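Local coordinates for fucolectin-related protein (Streptococcus pneumoniae, PDB 2WMF) that probably hydrolyses glycosidic bonds in host blood group carbohydrate antigens, as a family 98 glycoside hydrolase acting in fucose utilization, at residues 450-460 and 470-481. Residues are numbered along the deposited sequence; the frame is centred on the assembly and turned at random.
Sequences MYTNNTKSLSL and VKENPNNLHILL
Two antiparallel sheets face each other in the C-terminal domain of this enzyme, a beta-sandwich arrangement, and the contact lies at one end of it, where the turn leading into strand 457-460 meets the hairpin of strands 470-472 and 477-481. Glu472, at the end of its strand, reaches across with a chain extended beyond CG and sets its carboxylate against the backbone of the turn. Tyr451 N donates to Glu472 OE2 at 2.9 Å, meeting the syn lone pair. The hydroxyl Thr452 OG1 gives Glu472 OE1 a shorter bond of 2.7 Å, coming from the anti side and 26° out of the carboxylate plane. Thr452 N adds a weak bond to the same OE1, and a water that accepts from Thr455 N lies in hydrogen-bonding position to OE1 and probably donates to it, so the carboxylate binds several donors of the irregular turn at once. A glutamate suits this place because its two oxygens can share out such donors, and Arg426, in a salt bridge with OE2, probably offsets its charge in this buried setting.

Beneath the carboxylate the contact turns apolar. Met450, bent at chi2 and chi3 (chi3 -87°), tucks its methyl CE against Glu472 CG at 3.6 Å and Leu477 CD2 at 3.7 Å; a flexible thioether fits such an uneven surface. Asn454 lays its CB over Leu477 CD2, 3.9 Å away. Deeper in, Leu458 CD1 and Val470 CG1 meet tip to tip at 3.9 Å, branched side chains filling the layer between the sheets.

The axes of strands 457-460 and 477-481 approach to 12.0 Å and lie only 11° from parallel. Leu458 and Leu460 also pack on Leu533 of strand 529-536, while Met450 touches Trp431 of strand 430-434, next to 467-472 in the facing sheet.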
loop_
_atom_site.group_PDB
_atom_site.type_symbol
_atom_site.label_atom_id
_atom_site.label_comp_id
_atom_site.label_asym_id
_atom_site.label_seq_id
_atom_site.Cartn_x
_atom_site.Cartn_y
_atom_site.Cartn_z
ATOM N N MET A 450 13.584 1.922 24.427
ATOM C CA MET A 450 12.667 0.798 24.525
ATOM C C MET A 450 11.777 0.974 25.754
ATOM O O MET A 450 12.096 1.728 26.666
ATOM C CB MET A 450 13.450 -0.522 24.558
ATOM C CG MET A 450 14.287 -0.777 23.230
ATOM S SD MET A 450 13.230 -0.950 21.760
ATOM C CE MET A 450 12.917 -2.717 21.905
ATOM N N TYR A 451 10.617 0.325 25.713
ATOM C CA TYR A 451 9.523 0.604 26.671
ATOM C C TYR A 451 9.349 -0.524 27.686
ATOM O O TYR A 451 8.477 -0.456 28.550
ATOM C CB TYR A 451 8.212 0.864 25.925
ATOM C CG TYR A 451 8.181 2.155 25.078
ATOM C CD1 TYR A 451 7.255 3.163 25.336
ATOM C CD2 TYR A 451 9.072 2.330 23.994
ATOM C CE1 TYR A 451 7.185 4.329 24.554
ATOM C CE2 TYR A 451 9.006 3.495 23.198
ATOM C CZ TYR A 451 8.095 4.493 23.492
ATOM O OH TYR A 451 8.045 5.643 22.709
ATOM N N THR A 452 10.209 -1.523 27.590
ATOM C CA THR A 452 10.315 -2.620 28.562
ATOM C C THR A 452 11.788 -2.750 28.964
ATOM O O THR A 452 12.685 -2.225 28.304
ATOM C CB THR A 452 9.873 -3.964 27.972
ATOM O OG1 THR A 452 10.752 -4.350 26.889
ATOM C CG2 THR A 452 8.414 -3.902 27.473
ATOM N N ASN A 453 12.057 -3.484 30.025
ATOM C CA ASN A 453 13.443 -3.723 30.443
ATOM C C ASN A 453 14.093 -4.970 29.789
ATOM O O ASN A 453 15.168 -5.423 30.270
ATOM C CB ASN A 453 13.553 -3.720 31.962
ATOM C CG ASN A 453 13.033 -4.991 32.589
ATOM O OD1 ASN A 453 12.371 -5.795 31.914
ATOM N ND2 ASN A 453 13.314 -5.197 33.906
ATOM N N ASN A 454 13.527 -5.473 28.671
ATOM C CA ASN A 454 14.226 -6.486 27.831
ATOM C C ASN A 454 15.619 -5.934 27.424
ATOM O O ASN A 454 16.625 -6.661 27.444
ATOM C CB ASN A 454 13.388 -6.879 26.617
ATOM C CG ASN A 454 12.142 -7.664 26.996
ATOM O OD1 ASN A 454 10.993 -7.202 26.797
ATOM N ND2 ASN A 454 12.345 -8.850 27.561
ATOM N N THR A 455 15.631 -4.647 27.070
ATOM C CA THR A 455 16.843 -3.876 26.773
ATOM C C THR A 455 16.563 -2.405 26.981
ATOM O O THR A 455 15.437 -1.970 26.926
ATOM C CB THR A 455 17.367 -4.202 25.342
ATOM O OG1 THR A 455 18.756 -3.830 25.231
ATOM C CG2 THR A 455 16.550 -3.540 24.293
ATOM N N LYS A 456 17.599 -1.590 27.197
ATOM C CA LYS A 456 17.382 -0.162 27.393
ATOM C C LYS A 456 17.125 0.555 26.073
ATOM O O LYS A 456 16.192 1.388 25.971
ATOM C CB LYS A 456 18.581 0.485 28.073
ATOM C CG LYS A 456 18.288 1.874 28.519
ATOM C CD LYS A 456 19.445 2.398 29.311
ATOM C CE LYS A 456 19.072 3.674 30.052
ATOM N NZ LYS A 456 18.103 4.535 29.305
ATOM N N SER A 457 17.963 0.281 25.072
ATOM C CA SER A 457 17.753 0.857 23.768
ATOM C C SER A 457 18.193 -0.114 22.701
ATOM O O SER A 457 18.900 -1.076 22.959
ATOM C CB SER A 457 18.451 2.204 23.624
ATOM O OG SER A 457 19.844 2.019 23.606
ATOM N N LEU A 458 17.687 0.111 21.492
ATOM C CA LEU A 458 17.984 -0.750 20.349
ATOM C C LEU A 458 18.341 0.178 19.201
ATOM O O LEU A 458 17.597 1.095 18.868
ATOM C CB LEU A 458 16.769 -1.631 20.037
ATOM C CG LEU A 458 16.865 -2.652 18.919
ATOM C CD1 LEU A 458 15.833 -3.757 19.129
ATOM C CD2 LEU A 458 16.626 -2.015 17.548
ATOM N N SER A 459 19.513 -0.019 18.639
ATOM C CA SER A 459 19.894 0.720 17.447
ATOM C C SER A 459 19.940 -0.140 16.179
ATOM O O SER A 459 20.208 -1.336 16.219
ATOM C CB SER A 459 21.291 1.296 17.698
ATOM O OG SER A 459 21.227 2.246 18.760
ATOM N N LEU A 460 19.745 0.523 15.026
ATOM C CA LEU A 460 19.825 -0.127 13.722
ATOM C C LEU A 460 20.594 0.758 12.739
ATOM O O LEU A 460 20.399 2.006 12.714
ATOM C CB LEU A 460 18.424 -0.418 13.119
ATOM C CG LEU A 460 17.636 -1.536 13.790
ATOM C CD1 LEU A 460 16.146 -1.418 13.450
ATOM C CD2 LEU A 460 18.180 -2.854 13.224
ATOM N N VAL A 470 10.005 -4.178 15.262
ATOM C CA VAL A 470 10.455 -4.698 16.560
ATOM C C VAL A 470 9.272 -4.676 17.528
ATOM O O VAL A 470 8.741 -3.598 17.850
ATOM C CB VAL A 470 11.645 -3.853 17.161
ATOM C CG1 VAL A 470 12.040 -4.364 18.581
ATOM C CG2 VAL A 470 12.852 -3.778 16.201
ATOM N N LYS A 471 8.850 -5.857 17.965
ATOM C CA LYS A 471 7.767 -5.976 18.935
ATOM C C LYS A 471 8.313 -6.309 20.330
ATOM O O LYS A 471 9.102 -7.262 20.495
ATOM C CB LYS A 471 6.787 -7.073 18.503
ATOM C CG LYS A 471 5.595 -7.216 19.448
ATOM C CD LYS A 471 4.543 -8.238 18.978
ATOM C CE LYS A 471 3.324 -7.529 18.429
ATOM N NZ LYS A 471 2.260 -8.529 17.937
ATOM N N GLU A 472 7.876 -5.531 21.320
ATOM C CA GLU A 472 8.243 -5.782 22.712
ATOM C C GLU A 472 7.147 -6.591 23.387
ATOM O O GLU A 472 6.068 -6.075 23.681
ATOM C CB GLU A 472 8.461 -4.472 23.450
ATOM C CG GLU A 472 9.524 -3.574 22.802
ATOM C CD GLU A 472 9.927 -2.418 23.728
ATOM O OE1 GLU A 472 10.595 -2.715 24.737
ATOM O OE2 GLU A 472 9.592 -1.232 23.469
ATOM N N ASN A 473 7.426 -7.877 23.616
ATOM C CA ASN A 473 6.588 -8.708 24.468
ATOM C C ASN A 473 7.076 -8.502 25.886
ATOM O O ASN A 473 8.095 -7.837 26.104
ATOM C CB ASN A 473 6.654 -10.163 24.039
ATOM C CG ASN A 473 6.049 -10.375 22.653
ATOM O OD1 ASN A 473 6.704 -10.946 21.738
ATOM N ND2 ASN A 473 4.795 -9.960 22.493
ATOM N N PRO A 474 6.325 -9.017 26.869
ATOM C CA PRO A 474 6.804 -8.840 28.230
ATOM C C PRO A 474 8.244 -9.275 28.508
ATOM O O PRO A 474 8.992 -8.548 29.151
ATOM C CB PRO A 474 5.782 -9.640 29.066
ATOM C CG PRO A 474 4.487 -9.457 28.310
ATOM C CD PRO A 474 4.961 -9.618 26.839
ATOM N N ASN A 475 8.630 -10.428 27.976
ATOM C CA ASN A 475 9.928 -11.014 28.302
ATOM C C ASN A 475 10.756 -11.469 27.115
ATOM O O ASN A 475 11.729 -12.183 27.294
ATOM C CB ASN A 475 9.761 -12.119 29.340
ATOM C CG ASN A 475 9.409 -11.562 30.693
ATOM O OD1 ASN A 475 10.309 -11.224 31.540
ATOM N ND2 ASN A 475 8.145 -11.414 30.912
ATOM N N ASN A 476 10.397 -10.980 25.916
ATOM C CA ASN A 476 11.227 -11.167 24.749
ATOM C C ASN A 476 10.954 -10.048 23.775
ATOM O O ASN A 476 9.965 -9.331 23.890
ATOM C CB ASN A 476 10.966 -12.532 24.118
ATOM C CG ASN A 476 9.563 -12.642 23.550
ATOM O OD1 ASN A 476 9.264 -12.035 22.518
ATOM N ND2 ASN A 476 8.679 -13.395 24.226
ATOM N N LEU A 477 11.876 -9.910 22.837
ATOM C CA LEU A 477 11.722 -9.047 21.669
ATOM C C LEU A 477 11.575 -9.911 20.417
ATOM O O LEU A 477 12.354 -10.875 20.233
ATOM C CB LEU A 477 12.952 -8.159 21.537
ATOM C CG LEU A 477 13.284 -7.171 22.645
ATOM C CD1 LEU A 477 14.604 -6.478 22.247
ATOM C CD2 LEU A 477 12.148 -6.223 22.965
ATOM N N HIS A 478 10.617 -9.566 19.544
ATOM C CA HIS A 478 10.570 -10.219 18.247
ATOM C C HIS A 478 10.957 -9.226 17.207
ATOM O O HIS A 478 10.395 -8.131 17.181
ATOM C CB HIS A 478 9.225 -10.832 17.888
ATOM C CG HIS A 478 9.274 -11.503 16.552
ATOM N ND1 HIS A 478 9.672 -12.814 16.377
ATOM C CD2 HIS A 478 9.174 -10.976 15.305
ATOM C CE1 HIS A 478 9.716 -13.091 15.078
ATOM N NE2 HIS A 478 9.404 -11.996 14.403
ATOM N N ILE A 479 11.920 -9.597 16.361
ATOM C CA ILE A 479 12.470 -8.653 15.386
ATOM C C ILE A 479 12.308 -9.249 13.982
ATOM O O ILE A 479 12.707 -10.400 13.733
ATOM C CB ILE A 479 13.969 -8.326 15.690
ATOM C CG1 ILE A 479 14.086 -7.606 17.085
ATOM C CG2 ILE A 479 14.569 -7.436 14.590
ATOM C CD1 ILE A 479 15.201 -8.029 17.903
ATOM N N LEU A 480 11.721 -8.462 13.094
ATOM C CA LEU A 480 11.597 -8.773 11.681
ATOM C C LEU A 480 12.450 -7.759 10.878
ATOM O O LEU A 480 12.348 -6.543 11.099
ATOM C CB LEU A 480 10.117 -8.673 11.233
ATOM C CG LEU A 480 9.785 -8.788 9.758
ATOM C CD1 LEU A 480 10.184 -10.188 9.261
ATOM C CD2 LEU A 480 8.311 -8.539 9.502
ATOM N N LEU A 481 13.336 -8.296 10.027
ATOM C CA LEU A 481 14.129 -7.502 9.075
ATOM C C LEU A 481 13.773 -7.963 7.682
ATOM O O LEU A 481 13.647 -9.183 7.411
ATOM C CB LEU A 481 15.632 -7.699 9.297
ATOM C CG LEU A 481 16.237 -7.522 10.694
ATOM C CD1 LEU A 481 17.785 -7.898 10.698
ATOM C CD2 LEU A 481 15.929 -6.123 11.270
HETATM O O HOH W 1 13.378 -3.638 25.502
#